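Local coordinates for transcription termination factor FttA (Methanosarcina mazei, PDB 2XR1), which probably terminates archaeal transcription by cutting nascent RNA, acting as a zinc-dependent endonuclease and 5'-3' exonuclease, at residues B[207-212]-B[240-245]; B[196-201]-B[248-253]; B[8-13]-B[28-33]. All coordinates share one frame; numbering follows the deposited sequence.

Interaction 1: B[207-212]-B[240-245]; sequences SRILID and AVIVTH. With ZN (zinc ion), chain E.
Leu210 and Ile242 lie on neighbouring parallel strands whose short axes, 4.6 Å apart at their closest, diverge by 25°. Leu210 pairs through both its N and its O: N donates to Ala240 O (3.0 Å) and O accepts from Ile242 N (2.7 Å). Asp212 N then bonds to Ile242 O (2.7 Å). Past the regular pairing the carboxylate takes over. With CG beside its own backbone N (chi1 -72°), Asp212 reaches across to Thr244 and clasps it twice through syn lone pairs, OD1 accepting from Thr244 N (2.8 Å) and OD2 from Thr244 OG1 (2.8 Å). That hydroxyl in turn accepts a bent bond from His245 ND1, the acceptor lying out of the ring plane, while His245 NE2 binds zinc at 2.2 Å. Asp212 thus probably helps to position the metal ligand, through Thr244. On one face Ile209 CG2 meets Ile242 CD1 (3.4 Å); on the other, Leu210 and Val241 run side by side. Strand 208-211 lies between strands 199-203 and 240-242, and 266-268 flanks the latter. Ile209 and Ile242 pack on strand 323-329 of the second sheet of the metallo-beta-lactamase domain.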
loop_
_atom_site.group_PDB
_atom_site.type_symbol
_atom_site.label_atom_id
_atom_site.label_comp_id
_atom_site.label_asym_id
_atom_site.label_seq_id
_atom_site.Cartn_x
_atom_site.Cartn_y
_atom_site.Cartn_z
ATOM N N SER B 207 -8.221 -6.972 9.233
ATOM C CA SER B 207 -8.388 -5.738 9.924
ATOM C C SER B 207 -7.495 -4.630 9.437
ATOM O O SER B 207 -6.378 -4.855 8.978
ATOM C CB SER B 207 -8.159 -5.986 11.413
ATOM O OG SER B 207 -9.054 -7.004 11.804
ATOM N N ARG B 208 -8.033 -3.425 9.558
ATOM C CA ARG B 208 -7.367 -2.217 9.148
ATOM C C ARG B 208 -7.591 -1.200 10.230
ATOM O O ARG B 208 -8.725 -0.956 10.623
ATOM C CB ARG B 208 -7.929 -1.773 7.806
ATOM C CG ARG B 208 -7.429 -2.660 6.653
ATOM C CD ARG B 208 -8.439 -2.842 5.602
ATOM N NE ARG B 208 -9.646 -3.489 6.132
ATOM C CZ ARG B 208 -9.883 -4.812 6.173
ATOM N NH1 ARG B 208 -8.995 -5.692 5.708
ATOM N NH2 ARG B 208 -11.030 -5.264 6.705
ATOM N N ILE B 209 -6.491 -0.708 10.777
ATOM C CA ILE B 209 -6.490 0.183 11.904
ATOM C C ILE B 209 -5.732 1.382 11.437
ATOM O O ILE B 209 -4.684 1.247 10.849
ATOM C CB ILE B 209 -5.777 -0.444 13.182
ATOM C CG1 ILE B 209 -6.434 -1.780 13.558
ATOM C CG2 ILE B 209 -5.921 0.416 14.372
ATOM C CD1 ILE B 209 -7.969 -1.727 13.685
ATOM N N LEU B 210 -6.280 2.547 11.730
ATOM C CA LEU B 210 -5.653 3.807 11.409
ATOM C C LEU B 210 -5.107 4.413 12.683
ATOM O O LEU B 210 -5.872 4.646 13.607
ATOM C CB LEU B 210 -6.685 4.728 10.758
ATOM C CG LEU B 210 -6.270 5.679 9.659
ATOM C CD1 LEU B 210 -5.584 5.016 8.485
ATOM C CD2 LEU B 210 -7.549 6.342 9.244
ATOM N N ILE B 211 -3.794 4.635 12.759
ATOM C CA ILE B 211 -3.241 5.320 13.893
ATOM C C ILE B 211 -2.978 6.775 13.491
ATOM O O ILE B 211 -2.174 7.045 12.599
ATOM C CB ILE B 211 -1.969 4.660 14.423
ATOM C CG1 ILE B 211 -2.266 3.253 14.959
ATOM C CG2 ILE B 211 -1.361 5.515 15.565
ATOM C CD1 ILE B 211 -2.010 2.063 13.999
ATOM N N ASP B 212 -3.666 7.688 14.179
ATOM C CA ASP B 212 -3.577 9.135 13.977
ATOM C C ASP B 212 -4.118 9.579 12.604
ATOM O O ASP B 212 -4.194 8.801 11.658
ATOM C CB ASP B 212 -2.156 9.692 14.255
ATOM C CG ASP B 212 -1.785 9.695 15.775
ATOM O OD1 ASP B 212 -2.734 9.598 16.608
ATOM O OD2 ASP B 212 -0.547 9.813 16.153
ATOM N N ALA B 240 -10.969 0.782 13.007
ATOM C CA ALA B 240 -10.804 1.770 14.085
ATOM C C ALA B 240 -9.810 2.859 13.771
ATOM O O ALA B 240 -8.979 2.730 12.916
ATOM C CB ALA B 240 -10.417 1.088 15.353
ATOM N N VAL B 241 -9.934 3.959 14.478
ATOM C CA VAL B 241 -8.967 5.025 14.433
ATOM C C VAL B 241 -8.435 5.139 15.850
ATOM O O VAL B 241 -9.212 5.160 16.795
ATOM C CB VAL B 241 -9.608 6.360 13.921
ATOM C CG1 VAL B 241 -8.660 7.502 14.050
ATOM C CG2 VAL B 241 -10.047 6.203 12.416
ATOM N N ILE B 242 -7.110 5.151 16.000
ATOM C CA ILE B 242 -6.514 5.426 17.285
ATOM C C ILE B 242 -5.899 6.820 17.282
ATOM O O ILE B 242 -5.179 7.176 16.380
ATOM C CB ILE B 242 -5.506 4.354 17.659
ATOM C CG1 ILE B 242 -6.251 3.106 18.153
ATOM C CG2 ILE B 242 -4.613 4.806 18.798
ATOM C CD1 ILE B 242 -6.785 2.214 17.101
ATOM N N VAL B 243 -6.185 7.609 18.293
ATOM C CA VAL B 243 -5.565 8.910 18.461
ATOM C C VAL B 243 -4.575 8.770 19.626
ATOM O O VAL B 243 -4.950 8.455 20.765
ATOM C CB VAL B 243 -6.624 9.987 18.757
ATOM C CG1 VAL B 243 -5.972 11.293 19.034
ATOM C CG2 VAL B 243 -7.662 10.111 17.587
ATOM N N THR B 244 -3.309 9.009 19.334
ATOM C CA THR B 244 -2.257 8.781 20.296
ATOM C C THR B 244 -2.201 9.898 21.338
ATOM O O THR B 244 -1.914 9.632 22.501
ATOM C CB THR B 244 -0.905 8.712 19.608
ATOM O OG1 THR B 244 -0.706 9.938 18.936
ATOM C CG2 THR B 244 -0.829 7.591 18.604
ATOM N N HIS B 245 -2.469 11.137 20.923
ATOM C CA HIS B 245 -2.553 12.252 21.859
ATOM C C HIS B 245 -3.240 13.416 21.162
ATOM O O HIS B 245 -3.500 13.357 19.972
ATOM C CB HIS B 245 -1.182 12.675 22.435
ATOM C CG HIS B 245 -0.217 13.223 21.432
ATOM N ND1 HIS B 245 0.399 12.441 20.474
ATOM C CD2 HIS B 245 0.276 14.477 21.265
ATOM C CE1 HIS B 245 1.218 13.197 19.758
ATOM N NE2 HIS B 245 1.182 14.429 20.232
HETATM ZN ZN ZN E . 2.669 16.021 20.023
#

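Interaction 2: B[196-201]-B[248-253]; sequences GRSCFL and LDHQGL. With ZN (zinc ion), chain F.
Ser198 meets Asp249 and His250 partly by direct packing and partly through a shared water. The water supplies the polar link: it accepts from Ser198 OG (2.8 Å) and donates both to Asp249 O (2.6 Å) and to Asp249 OD2 (2.8 Å). One molecule therefore ties Ser198 to both the main chain and the carboxylate of the same metal-binding residue. It also sits above one face of the His250 imidazole, displaced toward the rim.

The direct packing is slight. Ser198 OG approaches His250 CE1 obliquely to the ring (3.6 Å), and the CA of Gly196 rests against Asp249 CB (4.4 Å). Gly196 has a positive phi of 118°, a conformation natural to glycine, as the chain turns beside the metal site.

Metal bonds engage two side chains of 248-253. The Asp249 carboxylate stands between its own backbone N and carbonyl carbon (chi1 66°), and OD2 alone of its two oxygens binds the zinc, at 2.1 Å. His250 swings beside its own N (chi1 -61°) and adds NE2, also at 2.1 Å. Its other ring nitrogen, ND1, is hydrogen-bonded to Asp212 OD2, a second-shell carboxylate that probably helps to fix the imidazole's rotation. Asp355, which bridges both zinc ions, and His607 complete the site.

The backbone behind these ligands is a short helical turn, in which Gly252 N bonds to Leu248 O. Arg197 turns away to a salt bridge with Glu194 and a bond to Thr224 O. Together with His245 and His247, Asp249 and His250 form the HxHxDH signature of the metallo-beta-lactamase superfamily; in this protein the two zinc ions it helps to bind are required for nuclease activity.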
loop_
_atom_site.group_PDB
_atom_site.type_symbol
_atom_site.label_atom_id
_atom_site.label_comp_id
_atom_site.label_asym_id
_atom_site.label_seq_id
_atom_site.Cartn_x
_atom_site.Cartn_y
_atom_site.Cartn_z
ATOM N N GLY B 196 4.327 16.537 11.089
ATOM C CA GLY B 196 3.065 16.949 10.515
ATOM C C GLY B 196 2.332 15.813 9.840
ATOM O O GLY B 196 2.948 14.923 9.293
ATOM N N ARG B 197 1.000 15.881 9.938
ATOM C CA ARG B 197 0.031 14.995 9.317
ATOM C C ARG B 197 0.326 13.510 9.469
ATOM O O ARG B 197 0.161 12.751 8.530
ATOM C CB ARG B 197 -0.219 15.376 7.867
ATOM C CG ARG B 197 1.022 15.428 6.990
ATOM C CD ARG B 197 0.685 15.408 5.493
ATOM N NE ARG B 197 1.896 15.211 4.732
ATOM C CZ ARG B 197 1.973 15.205 3.417
ATOM N NH1 ARG B 197 0.885 15.376 2.680
ATOM N NH2 ARG B 197 3.167 15.041 2.840
ATOM N N SER B 198 0.738 13.127 10.673
ATOM C CA SER B 198 0.850 11.768 11.082
ATOM C C SER B 198 -0.434 11.051 10.782
ATOM O O SER B 198 -1.544 11.576 11.044
ATOM C CB SER B 198 1.115 11.685 12.581
ATOM O OG SER B 198 2.473 12.012 12.943
ATOM N N CYS B 199 -0.277 9.838 10.246
ATOM C CA CYS B 199 -1.396 8.994 9.856
ATOM C C CYS B 199 -0.820 7.668 9.319
ATOM O O CYS B 199 -0.037 7.685 8.374
ATOM C CB CYS B 199 -2.230 9.684 8.778
ATOM S SG CYS B 199 -3.702 8.754 8.315
ATOM N N PHE B 200 -1.148 6.547 9.955
ATOM C CA PHE B 200 -0.544 5.266 9.632
ATOM C C PHE B 200 -1.630 4.207 9.531
ATOM O O PHE B 200 -2.657 4.240 10.221
ATOM C CB PHE B 200 0.474 4.881 10.718
ATOM C CG PHE B 200 1.671 5.754 10.739
ATOM C CD1 PHE B 200 2.809 5.433 9.954
ATOM C CD2 PHE B 200 1.674 6.918 11.463
ATOM C CE1 PHE B 200 3.915 6.258 9.932
ATOM C CE2 PHE B 200 2.801 7.774 11.428
ATOM C CZ PHE B 200 3.922 7.441 10.667
ATOM N N LEU B 201 -1.422 3.226 8.682
ATOM C CA LEU B 201 -2.404 2.138 8.594
ATOM C C LEU B 201 -1.728 0.874 9.037
ATOM O O LEU B 201 -0.726 0.551 8.486
ATOM C CB LEU B 201 -2.920 1.988 7.188
ATOM C CG LEU B 201 -4.107 1.046 7.084
ATOM C CD1 LEU B 201 -5.325 1.734 7.626
ATOM C CD2 LEU B 201 -4.268 0.508 5.569
ATOM N N LEU B 248 -2.967 18.674 17.451
ATOM C CA LEU B 248 -3.583 18.830 16.150
ATOM C C LEU B 248 -2.896 18.012 15.059
ATOM O O LEU B 248 -3.572 17.407 14.255
ATOM C CB LEU B 248 -3.697 20.306 15.771
ATOM C CG LEU B 248 -5.025 20.863 16.302
ATOM C CD1 LEU B 248 -5.031 22.368 16.343
ATOM C CD2 LEU B 248 -6.242 20.293 15.534
ATOM N N ASP B 249 -1.564 17.935 15.089
ATOM C CA ASP B 249 -0.798 17.217 14.075
ATOM C C ASP B 249 -0.987 15.726 14.222
ATOM O O ASP B 249 -0.295 14.998 13.555
ATOM C CB ASP B 249 0.711 17.611 14.113
ATOM C CG ASP B 249 1.449 17.168 15.421
ATOM O OD1 ASP B 249 1.007 17.590 16.514
ATOM O OD2 ASP B 249 2.483 16.427 15.396
ATOM N N HIS B 250 -1.865 15.276 15.129
ATOM C CA HIS B 250 -2.218 13.852 15.262
ATOM C C HIS B 250 -3.730 13.471 15.246
ATOM O O HIS B 250 -4.074 12.298 15.008
ATOM C CB HIS B 250 -1.623 13.306 16.543
ATOM C CG HIS B 250 -0.131 13.380 16.584
ATOM N ND1 HIS B 250 0.687 12.293 16.348
ATOM C CD2 HIS B 250 0.687 14.426 16.812
ATOM C CE1 HIS B 250 1.945 12.682 16.431
ATOM N NE2 HIS B 250 1.977 13.970 16.702
ATOM N N GLN B 251 -4.599 14.428 15.590
ATOM C CA GLN B 251 -6.050 14.241 15.622
ATOM C C GLN B 251 -6.805 15.226 14.711
ATOM O O GLN B 251 -7.974 15.023 14.373
ATOM C CB GLN B 251 -6.581 14.348 17.054
ATOM C CG GLN B 251 -6.191 15.630 17.904
ATOM C CD GLN B 251 -7.030 16.872 17.604
ATOM O OE1 GLN B 251 -7.952 16.841 16.777
ATOM N NE2 GLN B 251 -6.719 17.975 18.266
ATOM N N GLY B 252 -6.135 16.281 14.285
ATOM C CA GLY B 252 -6.830 17.379 13.641
ATOM C C GLY B 252 -7.702 17.100 12.425
ATOM O O GLY B 252 -8.605 17.859 12.141
ATOM N N LEU B 253 -7.417 16.031 11.689
ATOM C CA LEU B 253 -8.227 15.669 10.544
ATOM C C LEU B 253 -9.063 14.413 10.785
ATOM O O LEU B 253 -9.749 13.933 9.877
ATOM C CB LEU B 253 -7.361 15.503 9.314
ATOM C CG LEU B 253 -6.867 16.840 8.715
ATOM C CD1 LEU B 253 -5.936 16.546 7.562
ATOM C CD2 LEU B 253 -7.990 17.700 8.269
HETATM ZN ZN ZN F . 3.497 15.452 16.954
HETATM O O HOH W 1 2.259 14.775 13.180
#

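Interaction 3: B[8-13]-B[28-33]; sequences DVLLDL and TDVEFE
Phe32 and Leu10 are brought together by similar first torsions: each has CG anti to its carbonyl carbon and beside its backbone N, at chi1 -66° for Phe32 and -73° for Leu10. The phenyl ring thereby leans from the strand toward the helix, while the leucine extends from the helix to meet it. Leu10 CD2 lies over one face of the Phe32 ring, 3.7 Å from its centroid, in a CH-pi contact shifted toward the CD2-CE2 rim. Two other helix residues touch the same ring. Val9 CG2 comes in at the edge, in the ring plane, 3.8 Å from Phe32 CE2; Leu13 CD1 approaches Phe32 CZ at a slant (3.5 Å), its side chain roughly perpendicular to that of the phenylalanine.

Val30, two residues back along the strand, meets the helix too. Its CG1 touches Leu10 CD2 (4.0 Å) and Leu13 CB (4.1 Å), so Leu10 CD2 touches both the valine and the phenylalanine ring. The other leucine methyl, CD1, rests against Val30 O and against Glu31 OE1. No hydrogen bond joins the two segments; apolar packing carries the contact.

The axes of segment 8-13, part of helix 7-18, and strand 30-33 lie at 122° and approach to 8.1 Å. They belong to the first KH domain, whose helix-strand-strand-helix-helix-strand order is that of a type II KH fold. Strand 30-33 is an outer strand of its sheet, antiparallel to 36-41, whose Leu37 extends the core against Leu13, Val30 and Phe32. His174 stacks on the Phe32 ring, and helix 159-173 packs along Glu31 and Glu33.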
loop_
_atom_site.group_PDB
_atom_site.type_symbol
_atom_site.label_atom_id
_atom_site.label_comp_id
_atom_site.label_asym_id
_atom_site.label_seq_id
_atom_site.Cartn_x
_atom_site.Cartn_y
_atom_site.Cartn_z
ATOM N N ASP B 8 -27.042 -15.040 18.503
ATOM C CA ASP B 8 -26.859 -16.422 18.968
ATOM C C ASP B 8 -25.595 -16.646 19.787
ATOM O O ASP B 8 -25.527 -17.606 20.555
ATOM C CB ASP B 8 -26.865 -17.400 17.779
ATOM N N VAL B 9 -24.590 -15.792 19.606
ATOM C CA VAL B 9 -23.370 -15.865 20.421
ATOM C C VAL B 9 -23.570 -15.108 21.723
ATOM O O VAL B 9 -22.928 -15.425 22.716
ATOM C CB VAL B 9 -22.117 -15.324 19.688
ATOM C CG1 VAL B 9 -22.077 -15.850 18.268
ATOM C CG2 VAL B 9 -22.084 -13.815 19.712
ATOM N N LEU B 10 -24.452 -14.103 21.694
ATOM C CA LEU B 10 -24.862 -13.371 22.891
ATOM C C LEU B 10 -25.775 -14.226 23.780
ATOM O O LEU B 10 -25.714 -14.105 25.005
ATOM C CB LEU B 10 -25.557 -12.046 22.536
ATOM C CG LEU B 10 -24.681 -10.891 22.004
ATOM C CD1 LEU B 10 -25.582 -9.721 21.552
ATOM C CD2 LEU B 10 -23.600 -10.410 22.991
ATOM N N LEU B 11 -26.622 -15.068 23.184
ATOM C CA LEU B 11 -27.397 -16.037 23.968
ATOM C C LEU B 11 -26.485 -17.055 24.651
ATOM O O LEU B 11 -26.613 -17.315 25.843
ATOM C CB LEU B 11 -28.424 -16.794 23.109
ATOM C CG LEU B 11 -29.897 -16.373 23.199
ATOM C CD1 LEU B 11 -30.114 -15.049 22.471
ATOM C CD2 LEU B 11 -30.786 -17.457 22.593
ATOM N N ASP B 12 -25.561 -17.624 23.893
ATOM C CA ASP B 12 -24.585 -18.549 24.450
ATOM C C ASP B 12 -23.832 -17.892 25.614
ATOM O O ASP B 12 -23.542 -18.532 26.619
ATOM C CB ASP B 12 -23.608 -19.000 23.352
ATOM C CG ASP B 12 -22.790 -20.223 23.755
ATOM O OD1 ASP B 12 -21.984 -20.110 24.706
ATOM O OD2 ASP B 12 -22.941 -21.288 23.106
ATOM N N LEU B 13 -23.529 -16.607 25.483
ATOM C CA LEU B 13 -22.845 -15.893 26.546
ATOM C C LEU B 13 -23.779 -15.652 27.718
ATOM O O LEU B 13 -23.361 -15.769 28.884
ATOM C CB LEU B 13 -22.244 -14.577 26.051
ATOM C CG LEU B 13 -20.962 -14.672 25.199
ATOM C CD1 LEU B 13 -20.626 -13.299 24.603
ATOM C CD2 LEU B 13 -19.791 -15.212 26.005
ATOM N N THR B 28 -30.476 -9.303 32.989
ATOM C CA THR B 28 -31.526 -9.238 31.975
ATOM C C THR B 28 -30.927 -9.541 30.593
ATOM O O THR B 28 -31.271 -10.547 29.983
ATOM C CB THR B 28 -32.275 -7.864 31.980
ATOM O OG1 THR B 28 -31.338 -6.780 31.903
ATOM C CG2 THR B 28 -33.086 -7.709 33.229
ATOM N N ASP B 29 -30.038 -8.681 30.109
ATOM C CA ASP B 29 -29.466 -8.824 28.766
ATOM C C ASP B 29 -27.945 -8.795 28.810
ATOM O O ASP B 29 -27.311 -8.341 29.786
ATOM C CB ASP B 29 -29.980 -7.728 27.798
ATOM C CG ASP B 29 -31.266 -8.141 27.045
ATOM O OD1 ASP B 29 -32.307 -8.343 27.709
ATOM O OD2 ASP B 29 -31.238 -8.247 25.784
ATOM N N VAL B 30 -27.393 -9.291 27.706
ATOM C CA VAL B 30 -25.975 -9.330 27.438
ATOM C C VAL B 30 -25.751 -8.765 26.008
ATOM O O VAL B 30 -26.378 -9.208 25.043
ATOM C CB VAL B 30 -25.470 -10.774 27.657
ATOM C CG1 VAL B 30 -24.289 -11.095 26.822
ATOM C CG2 VAL B 30 -25.146 -10.981 29.106
ATOM N N GLU B 31 -24.901 -7.742 25.910
ATOM C CA GLU B 31 -24.593 -7.027 24.668
ATOM C C GLU B 31 -23.119 -6.689 24.589
ATOM O O GLU B 31 -22.522 -6.341 25.555
ATOM C CB GLU B 31 -25.307 -5.675 24.639
ATOM C CG GLU B 31 -26.776 -5.719 24.228
ATOM C CD GLU B 31 -26.992 -6.016 22.717
ATOM O OE1 GLU B 31 -26.055 -5.833 21.899
ATOM O OE2 GLU B 31 -28.105 -6.444 22.357
ATOM N N PHE B 32 -22.557 -6.773 23.406
ATOM C CA PHE B 32 -21.261 -6.224 23.106
ATOM C C PHE B 32 -21.435 -4.735 22.835
ATOM O O PHE B 32 -22.105 -4.375 21.887
ATOM C CB PHE B 32 -20.709 -6.856 21.845
ATOM C CG PHE B 32 -20.395 -8.319 21.968
ATOM C CD1 PHE B 32 -19.482 -8.791 22.926
ATOM C CD2 PHE B 32 -20.955 -9.226 21.078
ATOM C CE1 PHE B 32 -19.175 -10.139 23.010
ATOM C CE2 PHE B 32 -20.654 -10.562 21.158
ATOM C CZ PHE B 32 -19.758 -11.023 22.131
ATOM N N GLU B 33 -20.867 -3.869 23.680
ATOM C CA GLU B 33 -20.940 -2.427 23.434
ATOM C C GLU B 33 -19.541 -1.888 23.318
ATOM O O GLU B 33 -18.803 -1.811 24.294
ATOM C CB GLU B 33 -21.737 -1.700 24.511
ATOM C CG GLU B 33 -23.186 -2.160 24.571
ATOM C CD GLU B 33 -24.026 -1.487 25.669
ATOM O OE1 GLU B 33 -23.507 -0.569 26.366
ATOM O OE2 GLU B 33 -25.216 -1.891 25.829
#

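Interactions 1 and 2 belong to one buried unit: strands 199-203 and 208-211 are neighbours in the same sheet, with Ile211 N probably bonded to Phe200 O, and interaction 1 is nested along the chain within the loop that interaction 2 closes. Each holds part of one of the two adjacent zinc sites, yet interaction 1 relies on strand pairing and a carboxylate, interaction 2 on water and metal. The rings of His245 and His250 pack together where the two meet. Interaction 3 stands apart, its centre about 27 Å from that of interaction 1, in a different domain; it is only partly buried, binds no metal and joins helix to sheet by hydrophobic packing.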